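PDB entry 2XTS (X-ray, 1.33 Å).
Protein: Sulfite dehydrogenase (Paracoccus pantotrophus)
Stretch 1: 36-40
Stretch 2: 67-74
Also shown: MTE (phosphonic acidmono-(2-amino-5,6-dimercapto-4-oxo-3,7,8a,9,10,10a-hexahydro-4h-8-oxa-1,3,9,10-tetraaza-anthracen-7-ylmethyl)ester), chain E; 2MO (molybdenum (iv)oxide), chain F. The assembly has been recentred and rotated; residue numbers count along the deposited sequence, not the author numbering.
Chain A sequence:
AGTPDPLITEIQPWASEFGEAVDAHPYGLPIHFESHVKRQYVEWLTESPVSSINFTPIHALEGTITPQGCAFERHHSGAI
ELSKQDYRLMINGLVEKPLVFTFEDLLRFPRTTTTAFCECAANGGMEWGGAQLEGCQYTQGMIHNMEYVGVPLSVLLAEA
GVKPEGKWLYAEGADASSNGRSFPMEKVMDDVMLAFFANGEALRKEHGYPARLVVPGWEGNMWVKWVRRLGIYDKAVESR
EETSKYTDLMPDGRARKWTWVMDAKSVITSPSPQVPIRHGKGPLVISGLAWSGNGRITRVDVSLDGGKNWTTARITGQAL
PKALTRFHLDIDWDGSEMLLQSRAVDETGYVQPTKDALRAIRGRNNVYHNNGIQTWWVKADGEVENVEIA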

# COMPACT_ATOMS: atom_id res chain seq x y z
N HIS A 36 -10.24 -12.23 -8.41
CA HIS A 36 -9.85 -11.76 -9.76
C HIS A 36 -8.81 -10.64 -9.76
O HIS A 36 -8.28 -10.29 -10.80
CB HIS A 36 -11.10 -11.29 -10.56
CG HIS A 36 -11.88 -10.23 -9.85
ND1 HIS A 36 -12.58 -10.49 -8.69
CD2 HIS A 36 -11.98 -8.90 -10.07
CE1 HIS A 36 -13.12 -9.36 -8.26
NE2 HIS A 36 -12.77 -8.38 -9.07
N VAL A 37 -8.57 -10.02 -8.61
CA VAL A 37 -7.59 -8.97 -8.47
C VAL A 37 -6.26 -9.62 -8.10
O VAL A 37 -5.91 -9.74 -6.93
CB VAL A 37 -8.04 -7.89 -7.47
CG1 VAL A 37 -7.06 -6.72 -7.46
CG2 VAL A 37 -9.45 -7.37 -7.84
N LYS A 38 -5.55 -10.11 -9.11
CA LYS A 38 -4.34 -10.89 -8.94
C LYS A 38 -3.49 -10.71 -10.16
O LYS A 38 -3.93 -10.17 -11.17
CB LYS A 38 -4.69 -12.36 -8.76
CG LYS A 38 -5.42 -12.98 -9.96
CD LYS A 38 -5.63 -14.46 -9.75
CE LYS A 38 -6.55 -15.04 -10.81
NZ LYS A 38 -6.66 -16.53 -10.65
N ARG A 39 -2.24 -11.16 -10.06
CA ARG A 39 -1.35 -11.17 -11.20
C ARG A 39 -1.79 -12.24 -12.17
O ARG A 39 -2.19 -13.33 -11.76
CB ARG A 39 0.07 -11.49 -10.80
CG ARG A 39 0.66 -10.55 -9.82
CD ARG A 39 1.57 -11.37 -8.87
NE ARG A 39 2.41 -10.48 -8.16
CZ ARG A 39 3.14 -10.76 -7.09
NH1 ARG A 39 3.88 -9.79 -6.66
NH2 ARG A 39 3.11 -11.95 -6.47
N GLN A 40 -1.71 -11.93 -13.46
CA GLN A 40 -1.98 -12.89 -14.52
C GLN A 40 -0.71 -13.13 -15.31
O GLN A 40 0.11 -12.24 -15.47
CB GLN A 40 -3.06 -12.39 -15.46
CG GLN A 40 -4.44 -12.22 -14.84
CD GLN A 40 -5.23 -13.49 -14.70
OE1 GLN A 40 -4.84 -14.55 -15.17
NE2 GLN A 40 -6.38 -13.38 -14.08
N1 MTE E . 16.79 -7.06 -11.39
C2 MTE E . 17.40 -8.24 -11.42
N2 MTE E . 18.43 -8.46 -10.57
N3 MTE E . 17.01 -9.23 -12.25
C4 MTE E . 15.98 -9.09 -13.13
O4 MTE E . 15.67 -10.06 -13.85
N5 MTE E . 14.28 -7.50 -14.07
C6 MTE E . 14.18 -6.08 -14.34
C7 MTE E . 14.14 -5.20 -13.09
N8 MTE E . 15.22 -5.55 -12.21
C9 MTE E . 15.29 -7.81 -13.18
C10 MTE E . 15.77 -6.78 -12.25
C1' MTE E . 13.00 -5.72 -15.22
S1' MTE E . 13.09 -6.08 -16.93
C2' MTE E . 11.92 -5.07 -14.74
S2' MTE E . 10.66 -4.50 -15.76
C3' MTE E . 11.83 -4.79 -13.25
O3' MTE E . 12.88 -5.37 -12.47
C4' MTE E . 10.53 -5.36 -12.70
O4' MTE E . 10.42 -5.02 -11.31
P MTE E . 9.36 -5.88 -10.46
O1P MTE E . 8.04 -5.53 -11.22
O2P MTE E . 9.65 -7.34 -10.58
O3P MTE E . 9.38 -5.29 -9.09
MO 2MO F . 11.40 -4.80 -18.00
OT1 2MO F . 12.10 -3.24 -18.54
OT2 2MO F . 11.59 -6.23 -19.32
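Stretch 2 67-74: PQGCAFER

Stretch 2 lies on stretch 1 as one irregular loop against another, so there is no strand pairing and no axis from which to take a crossing angle, although, taken end to end, the two run in broadly the same direction. The backbones come nearest at Lys38 and Cys70, whose CA atoms are 5.2 Å apart, and the contact is small, 309 Å² summed over both sides.

Arg39 is the largest contributor, with 123 Å² covered by stretch 2. Its CA-to-CB bond points toward stretch 2, and the side chain runs along the loop's carbonyl groups, with Arg39 CG 3.6 Å from Cys70 O. Near the plane of the guanidinium sits Ala71 O, which takes two hydrogen bonds, from Arg39 NE (3.1 Å) and Arg39 NH1 (2.9 Å): a fork in which two donors share one acceptor. Gly69 O lies over one face, 3.2 Å from Arg39 CZ, too far out of line for a hydrogen bond. Over the opposite face is Glu73 OE2, 3.3 Å from Arg39 NH2, a salt bridge of charge alone, since no N-H points at the oxygen. The CA-to-CB bond of Glu73 points sideways, and its chi1 m, chi2 t side chain brings the carboxylate nearer.

From Gln68 to Cys70 the backbone turns tightly, tied by Cys70 N to Pro67 O at 3.0 Å and, weakly, by Ala71 N to Gln68 O at 3.4 Å; at Ala71 it extends.

Cys70 is the second largest contributor. Its CA-to-CB bond points sideways, laying Cys70 CB 4.2 Å from Lys38 CA and Cys70 SG 4.4 Å from Val37 CG1, a loose apolar contact. The CA-to-CB bond of Lys38 points away.

The rule to read here is that one buried arginine can be met by the backbone oxygens of a loop and by one carboxylate. Just beyond, Arg74 N donates to MTE O2P at 3.0 Å, and Arg74 NE to 2MO OT2 at 3.1 Å.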

# COMPACT_ATOMS: atom_id res chain seq x y z
N PRO A 67 -1.17 -2.44 -4.65
CA PRO A 67 -0.93 -3.43 -3.57
C PRO A 67 0.22 -4.33 -3.95
O PRO A 67 0.22 -4.90 -5.02
CB PRO A 67 -2.26 -4.19 -3.49
CG PRO A 67 -3.23 -3.35 -4.19
CD PRO A 67 -2.49 -2.64 -5.27
N GLN A 68 1.21 -4.45 -3.09
CA GLN A 68 2.42 -5.12 -3.46
C GLN A 68 2.20 -6.60 -3.75
O GLN A 68 2.94 -7.17 -4.55
CB GLN A 68 3.55 -4.87 -2.46
CG GLN A 68 3.19 -5.00 -1.01
CD GLN A 68 2.71 -3.72 -0.33
OE1 GLN A 68 2.06 -2.88 -0.95
NE2 GLN A 68 3.07 -3.56 0.93
N GLY A 69 1.20 -7.21 -3.14
CA GLY A 69 0.92 -8.60 -3.43
C GLY A 69 0.44 -8.88 -4.85
O GLY A 69 0.54 -10.02 -5.30
N CYS A 70 -0.12 -7.88 -5.52
CA CYS A 70 -0.49 -8.08 -6.93
C CYS A 70 0.26 -7.18 -7.90
O CYS A 70 -0.10 -7.09 -9.06
CB CYS A 70 -1.98 -7.93 -7.16
SG CYS A 70 -2.71 -6.35 -6.77
N ALA A 71 1.33 -6.57 -7.43
CA ALA A 71 2.20 -5.75 -8.26
C ALA A 71 3.05 -6.67 -9.14
O ALA A 71 3.63 -7.65 -8.66
CB ALA A 71 3.07 -4.87 -7.40
N PHE A 72 3.12 -6.34 -10.43
CA PHE A 72 3.76 -7.23 -11.41
C PHE A 72 5.19 -7.57 -11.05
O PHE A 72 5.87 -6.83 -10.32
CB PHE A 72 3.71 -6.67 -12.84
CG PHE A 72 4.84 -5.73 -13.20
CD1 PHE A 72 4.96 -4.47 -12.66
CD2 PHE A 72 5.79 -6.12 -14.12
CE1 PHE A 72 6.00 -3.64 -13.01
CE2 PHE A 72 6.81 -5.29 -14.47
CZ PHE A 72 6.93 -4.06 -13.94
N GLU A 73 5.64 -8.68 -11.63
CA GLU A 73 7.00 -9.22 -11.52
C GLU A 73 7.59 -9.33 -12.90
O GLU A 73 6.94 -9.77 -13.83
CB GLU A 73 6.94 -10.64 -10.99
CG GLU A 73 6.36 -10.82 -9.61
CD GLU A 73 6.15 -12.29 -9.29
OE1 GLU A 73 7.13 -13.06 -9.21
OE2 GLU A 73 5.00 -12.68 -9.12
N ARG A 74 8.87 -9.00 -13.01
CA ARG A 74 9.66 -9.35 -14.20
C ARG A 74 11.01 -9.87 -13.70
O ARG A 74 11.74 -9.16 -13.01
CB ARG A 74 9.84 -8.16 -15.16
CG ARG A 74 10.08 -8.54 -16.61
CD ARG A 74 11.40 -9.22 -16.87
NE ARG A 74 11.69 -9.12 -18.30
CZ ARG A 74 12.18 -10.09 -19.06
NH1 ARG A 74 12.46 -11.29 -18.56
NH2 ARG A 74 12.37 -9.83 -20.35